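Side-chain contacts in Non-reducing end beta-L-arabinofuranosidase (Bacteroides thetaiotaomicron, PDB 5MQO), which is a GH127-family glycoside hydrolase of a gut bacterium, probably releasing sugars such as aceric acid from complex plant pectin: residues A[606-611]-A[617-622]; A[635-640]-A[683-688]. All blocks are in the same frame, centred on the assembly; numbering follows the deposited sequence.

Contact 1 of 2, residues A[606-611]-A[617-622]; sequences YCLESM and EKIDNI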
loop_
_atom_site.group_PDB
_atom_site.type_symbol
_atom_site.label_atom_id
_atom_site.label_comp_id
_atom_site.label_asym_id
_atom_site.label_seq_id
_atom_site.Cartn_x
_atom_site.Cartn_y
_atom_site.Cartn_z
ATOM N N TYR A 606 -14.893 7.381 -0.301
ATOM C CA TYR A 606 -16.170 6.812 0.082
ATOM C C TYR A 606 -16.839 6.137 -1.112
ATOM O O TYR A 606 -16.525 6.422 -2.275
ATOM C CB TYR A 606 -17.077 7.874 0.711
ATOM C CG TYR A 606 -16.831 8.043 2.195
ATOM C CD1 TYR A 606 -15.719 8.749 2.661
ATOM C CD2 TYR A 606 -17.689 7.490 3.120
ATOM C CE1 TYR A 606 -15.467 8.886 4.014
ATOM C CE2 TYR A 606 -17.470 7.635 4.469
ATOM C CZ TYR A 606 -16.352 8.336 4.918
ATOM O OH TYR A 606 -16.103 8.476 6.262
ATOM N N CYS A 607 -17.778 5.251 -0.783
ATOM C CA CYS A 607 -18.616 4.562 -1.763
ATOM C C CYS A 607 -20.025 4.451 -1.267
ATOM O O CYS A 607 -20.300 4.780 -0.118
ATOM C CB CYS A 607 -18.085 3.150 -1.988
ATOM S SG CYS A 607 -18.255 2.055 -0.568
ATOM N N LEU A 608 -20.898 3.965 -2.149
ATOM C CA LEU A 608 -22.314 3.674 -1.858
ATOM C C LEU A 608 -22.620 2.195 -2.105
ATOM O O LEU A 608 -22.306 1.699 -3.191
ATOM C CB LEU A 608 -23.210 4.533 -2.756
ATOM C CG LEU A 608 -24.735 4.305 -2.726
ATOM C CD1 LEU A 608 -25.314 4.483 -1.332
ATOM C CD2 LEU A 608 -25.452 5.250 -3.686
ATOM N N GLU A 609 -23.203 1.505 -1.102
ATOM C CA GLU A 609 -23.745 0.121 -1.252
ATOM C C GLU A 609 -25.267 0.127 -1.287
ATOM O O GLU A 609 -25.875 1.019 -0.739
ATOM C CB GLU A 609 -23.317 -0.799 -0.120
ATOM C CG GLU A 609 -21.837 -0.887 0.067
ATOM C CD GLU A 609 -21.401 -2.148 0.766
ATOM O OE1 GLU A 609 -20.986 -2.067 1.931
ATOM O OE2 GLU A 609 -21.437 -3.223 0.140
ATOM N N SER A 610 -25.866 -0.896 -1.892
ATOM C CA SER A 610 -27.318 -0.908 -2.157
ATOM C C SER A 610 -28.132 -0.956 -0.892
ATOM O O SER A 610 -29.188 -0.356 -0.851
ATOM C CB SER A 610 -27.737 -2.062 -3.077
ATOM O OG SER A 610 -27.033 -3.270 -2.776
ATOM N N MET A 611 -27.630 -1.626 0.146
ATOM C CA MET A 611 -28.310 -1.657 1.453
ATOM C C MET A 611 -28.342 -0.321 2.242
ATOM O O MET A 611 -29.027 -0.265 3.245
ATOM C CB MET A 611 -27.779 -2.816 2.333
ATOM C CG MET A 611 -26.343 -2.736 2.858
ATOM S SD MET A 611 -25.053 -3.261 1.688
ATOM C CE MET A 611 -25.345 -5.021 1.442
ATOM N N GLU A 617 -34.417 1.589 -3.308
ATOM C CA GLU A 617 -34.413 2.273 -4.577
ATOM C C GLU A 617 -33.058 1.884 -5.226
ATOM O O GLU A 617 -32.078 1.636 -4.522
ATOM C CB GLU A 617 -34.605 3.781 -4.350
ATOM C CG GLU A 617 -35.514 4.487 -5.343
ATOM C CD GLU A 617 -37.006 4.209 -5.160
ATOM O OE1 GLU A 617 -37.567 4.440 -4.055
ATOM O OE2 GLU A 617 -37.642 3.780 -6.145
ATOM N N LYS A 618 -33.032 1.757 -6.549
ATOM C CA LYS A 618 -31.905 1.147 -7.245
ATOM C C LYS A 618 -30.717 2.087 -7.379
ATOM O O LYS A 618 -30.850 3.227 -7.796
ATOM C CB LYS A 618 -32.316 0.637 -8.629
ATOM C CG LYS A 618 -33.051 -0.695 -8.588
ATOM C CD LYS A 618 -32.822 -1.512 -9.858
ATOM C CE LYS A 618 -33.806 -1.119 -10.953
ATOM N NZ LYS A 618 -33.542 -1.951 -12.162
ATOM N N ILE A 619 -29.546 1.570 -7.038
ATOM C CA ILE A 619 -28.309 2.345 -6.975
ATOM C C ILE A 619 -27.972 3.105 -8.254
ATOM O O ILE A 619 -27.407 4.197 -8.183
ATOM C CB ILE A 619 -27.130 1.416 -6.599
ATOM C CG1 ILE A 619 -25.865 2.210 -6.253
ATOM C CG2 ILE A 619 -26.863 0.397 -7.705
ATOM C CD1 ILE A 619 -24.823 1.364 -5.569
ATOM N N ASP A 620 -28.302 2.545 -9.415
ATOM C CA ASP A 620 -28.006 3.215 -10.692
ATOM C C ASP A 620 -28.711 4.568 -10.820
ATOM O O ASP A 620 -28.151 5.485 -11.407
ATOM C CB ASP A 620 -28.356 2.339 -11.902
ATOM C CG ASP A 620 -27.446 1.130 -12.066
ATOM O OD1 ASP A 620 -26.308 1.084 -11.552
ATOM O OD2 ASP A 620 -27.888 0.207 -12.761
ATOM N N ASN A 621 -29.903 4.693 -10.231
ATOM C CA ASN A 621 -30.701 5.922 -10.260
ATOM C C ASN A 621 -30.284 7.042 -9.282
ATOM O O ASN A 621 -30.921 8.114 -9.274
ATOM C CB ASN A 621 -32.169 5.576 -9.963
ATOM C CG ASN A 621 -32.760 4.597 -10.955
ATOM O OD1 ASN A 621 -33.565 3.753 -10.594
ATOM N ND2 ASN A 621 -32.347 4.691 -12.200
ATOM N N ILE A 622 -29.254 6.827 -8.468
ATOM C CA ILE A 622 -28.829 7.824 -7.489
ATOM C C ILE A 622 -27.949 8.896 -8.141
ATOM O O ILE A 622 -26.927 8.552 -8.716
ATOM C CB ILE A 622 -28.029 7.163 -6.356
ATOM C CG1 ILE A 622 -28.856 6.076 -5.639
ATOM C CG2 ILE A 622 -27.535 8.204 -5.368
ATOM C CD1 ILE A 622 -30.148 6.570 -5.017
#
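Leu608 sends its CD2 methyl into the angle between two isoleucines. On one flank CD2 lies 4.0 Å from CG1 of Ile619, the two side chains running past each other in opposite directions. On the other it settles into the fork of Ile622, 4.0 Å from CG2 and equally near the CG1 branch, the two chains meeting at about a right angle. With CG1 of Ile619 anti to its own backbone N (chi1 -169°) and chi2 also near 180°, the chain reaches out so that CD1 lies beside Leu608 CG and 3.5 Å from Leu608 O. Branched aliphatic residues suit this buried place, since the side chains meet through aliphatic carbons alone, and the nearest polar atom is the backbone Leu608 O. The isoleucines can converge on one leucine because a short 3-10 turn lies between them, closed by Ile622 N to Ile619 O at 3.2 Å. Ser610 OG is hydrogen-bonded to Glu689 N, just before strand 690-697. Leu608 also packs on Leu676 and Met694, and Ile622 on Val672 and Ala649. The chain leaving strand 604-609 thus folds back over the sheet that this strand forms with 670-678 and 690-697, before entering strand 622-625.

Contact 2 of 2, residues A[635-640]-A[683-688]; sequences TTIEGS and GNRGKG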
loop_
_atom_site.group_PDB
_atom_site.type_symbol
_atom_site.label_atom_id
_atom_site.label_comp_id
_atom_site.label_asym_id
_atom_site.label_seq_id
_atom_site.Cartn_x
_atom_site.Cartn_y
_atom_site.Cartn_z
ATOM N N THR A 635 -21.181 5.109 12.841
ATOM C CA THR A 635 -22.029 3.881 12.894
ATOM C C THR A 635 -21.134 2.635 12.946
ATOM O O THR A 635 -19.914 2.752 12.828
ATOM C CB THR A 635 -23.074 3.731 11.733
ATOM O OG1 THR A 635 -22.389 3.534 10.496
ATOM C CG2 THR A 635 -24.120 4.942 11.652
ATOM N N THR A 636 -21.729 1.455 13.145
ATOM C CA THR A 636 -20.969 0.233 13.482
ATOM C C THR A 636 -21.145 -0.868 12.428
ATOM O O THR A 636 -22.282 -1.132 12.012
ATOM C CB THR A 636 -21.414 -0.322 14.850
ATOM O OG1 THR A 636 -21.214 0.676 15.847
ATOM C CG2 THR A 636 -20.606 -1.530 15.230
ATOM N N ILE A 637 -20.036 -1.483 11.985
ATOM C CA ILE A 637 -20.099 -2.654 11.078
ATOM C C ILE A 637 -19.081 -3.671 11.550
ATOM O O ILE A 637 -17.900 -3.354 11.730
ATOM C CB ILE A 637 -19.847 -2.329 9.566
ATOM C CG1 ILE A 637 -20.815 -1.256 9.054
ATOM C CG2 ILE A 637 -20.037 -3.583 8.706
ATOM C CD1 ILE A 637 -20.483 -0.683 7.696
ATOM N N GLU A 638 -19.544 -4.897 11.736
ATOM C CA GLU A 638 -18.755 -5.934 12.384
ATOM C C GLU A 638 -17.950 -5.369 13.548
ATOM O O GLU A 638 -16.732 -5.542 13.588
ATOM C CB GLU A 638 -17.827 -6.608 11.386
ATOM C CG GLU A 638 -18.547 -7.256 10.208
ATOM C CD GLU A 638 -18.939 -8.702 10.442
ATOM O OE1 GLU A 638 -18.131 -9.494 10.995
ATOM O OE2 GLU A 638 -20.064 -9.040 10.028
ATOM N N GLY A 639 -18.638 -4.684 14.471
ATOM C CA GLY A 639 -18.022 -4.140 15.698
ATOM C C GLY A 639 -16.944 -3.069 15.557
ATOM O O GLY A 639 -16.106 -2.921 16.438
ATOM N N SER A 640 -16.974 -2.323 14.452
ATOM C CA SER A 640 -15.981 -1.272 14.147
ATOM C C SER A 640 -16.728 0.041 13.950
ATOM O O SER A 640 -17.739 0.074 13.232
ATOM C CB SER A 640 -15.173 -1.622 12.883
ATOM O OG SER A 640 -13.992 -0.843 12.784
ATOM N N GLY A 683 -18.620 -4.405 1.298
ATOM C CA GLY A 683 -18.800 -5.840 1.241
ATOM C C GLY A 683 -18.626 -6.570 2.556
ATOM O O GLY A 683 -18.167 -7.688 2.545
ATOM N N ASN A 684 -18.976 -5.954 3.682
ATOM C CA ASN A 684 -18.993 -6.649 4.982
ATOM C C ASN A 684 -20.436 -6.901 5.470
ATOM O O ASN A 684 -20.626 -7.332 6.609
ATOM C CB ASN A 684 -18.217 -5.835 6.053
ATOM C CG ASN A 684 -16.717 -5.869 5.847
ATOM O OD1 ASN A 684 -16.034 -6.764 6.328
ATOM N ND2 ASN A 684 -16.197 -4.893 5.126
ATOM N N ARG A 685 -21.444 -6.623 4.637
ATOM C CA ARG A 685 -22.851 -6.724 5.040
ATOM C C ARG A 685 -23.646 -7.496 3.980
ATOM O O ARG A 685 -24.770 -7.160 3.623
ATOM C CB ARG A 685 -23.406 -5.326 5.255
ATOM C CG ARG A 685 -22.709 -4.543 6.361
ATOM C CD ARG A 685 -23.195 -3.092 6.431
ATOM N NE ARG A 685 -22.852 -2.353 5.215
ATOM C CZ ARG A 685 -23.270 -1.133 4.896
ATOM N NH1 ARG A 685 -22.886 -0.607 3.744
ATOM N NH2 ARG A 685 -24.071 -0.445 5.695
ATOM N N GLY A 686 -23.037 -8.547 3.466
ATOM C CA GLY A 686 -23.707 -9.442 2.537
ATOM C C GLY A 686 -23.480 -9.043 1.105
ATOM O O GLY A 686 -22.817 -8.062 0.837
ATOM N N LYS A 687 -24.021 -9.859 0.206
ATOM C CA LYS A 687 -24.071 -9.595 -1.227
ATOM C C LYS A 687 -24.958 -8.414 -1.522
ATOM O O LYS A 687 -26.010 -8.286 -0.936
ATOM C CB LYS A 687 -24.644 -10.819 -1.959
ATOM C CG LYS A 687 -24.685 -10.701 -3.489
ATOM C CD LYS A 687 -24.339 -12.027 -4.191
ATOM C CE LYS A 687 -24.783 -12.061 -5.657
ATOM N NZ LYS A 687 -26.237 -12.393 -5.777
ATOM N N GLY A 688 -24.555 -7.572 -2.462
ATOM C CA GLY A 688 -25.395 -6.456 -2.874
ATOM C C GLY A 688 -24.746 -5.737 -4.029
ATOM O O GLY A 688 -23.963 -6.328 -4.758
#
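Ile637 lies across the extended carbon chain of Arg685 at about a right angle, and this crossing is the close part of the contact. Its CG2 comes within 3.7 Å of Arg685 CG and 3.9 Å of Asn684 CB, while CD1 meets Arg685 CD and NE. The same methyl stands 3.7 Å above one face of the guanidinium plane, offset toward its rim. The arginine bends at chi3 (-64°), turning the charged end away from its methylenes toward Asp612, which NH2 meets in a salt bridge, and Glu609, the second carboxylate. Were the arginine cut back to alanine, Asp612 and Glu609 would probably lose the cation they share, and a gap would open beside Ile637 CD1. The solvent side is looser: exposed Glu638 only skirts the loop, its OE2 3.9 Å from Asn684 O with no bond between them. Glu638 and Gly639 occupy the corners of a type I' turn, where both backbones take positive phi, which glycine tolerates easily; Ile637 and Ser640 close it with paired backbone bonds. Asn684 is fixed from other directions, ND2 bonding to Ala681 O and OD1 accepting from Leu422 N. Arginine therefore serves two chemistries: its methylenes and one guanidinium face give an apolar isoleucine something to pack on, while NH1 and NH2 are spent on carboxylates, so the charge is probably compensated beside a buried hydrocarbon.

Both contacts lie in the sequence range of the GH127 C-terminal domain, their centres about 15 Å apart, and both reach the same mixed sheet. They follow in series: contact 1 closes between strands 604-609 and 622-625 before contact 2 opens at the end of strand 631-637, to be completed by the loop between strands 670-678 and 690-697. They are joined directly, Glu609 OE1 forming a salt bridge with Arg685 NH1 at 3.0 Å and Glu609 OE2 probably accepting a hydrogen bond from Gly683 N. Strand 604-609 thus has Leu608 turned to the first contact and Glu609 to the second, tying a local return of the chain to a distant loop.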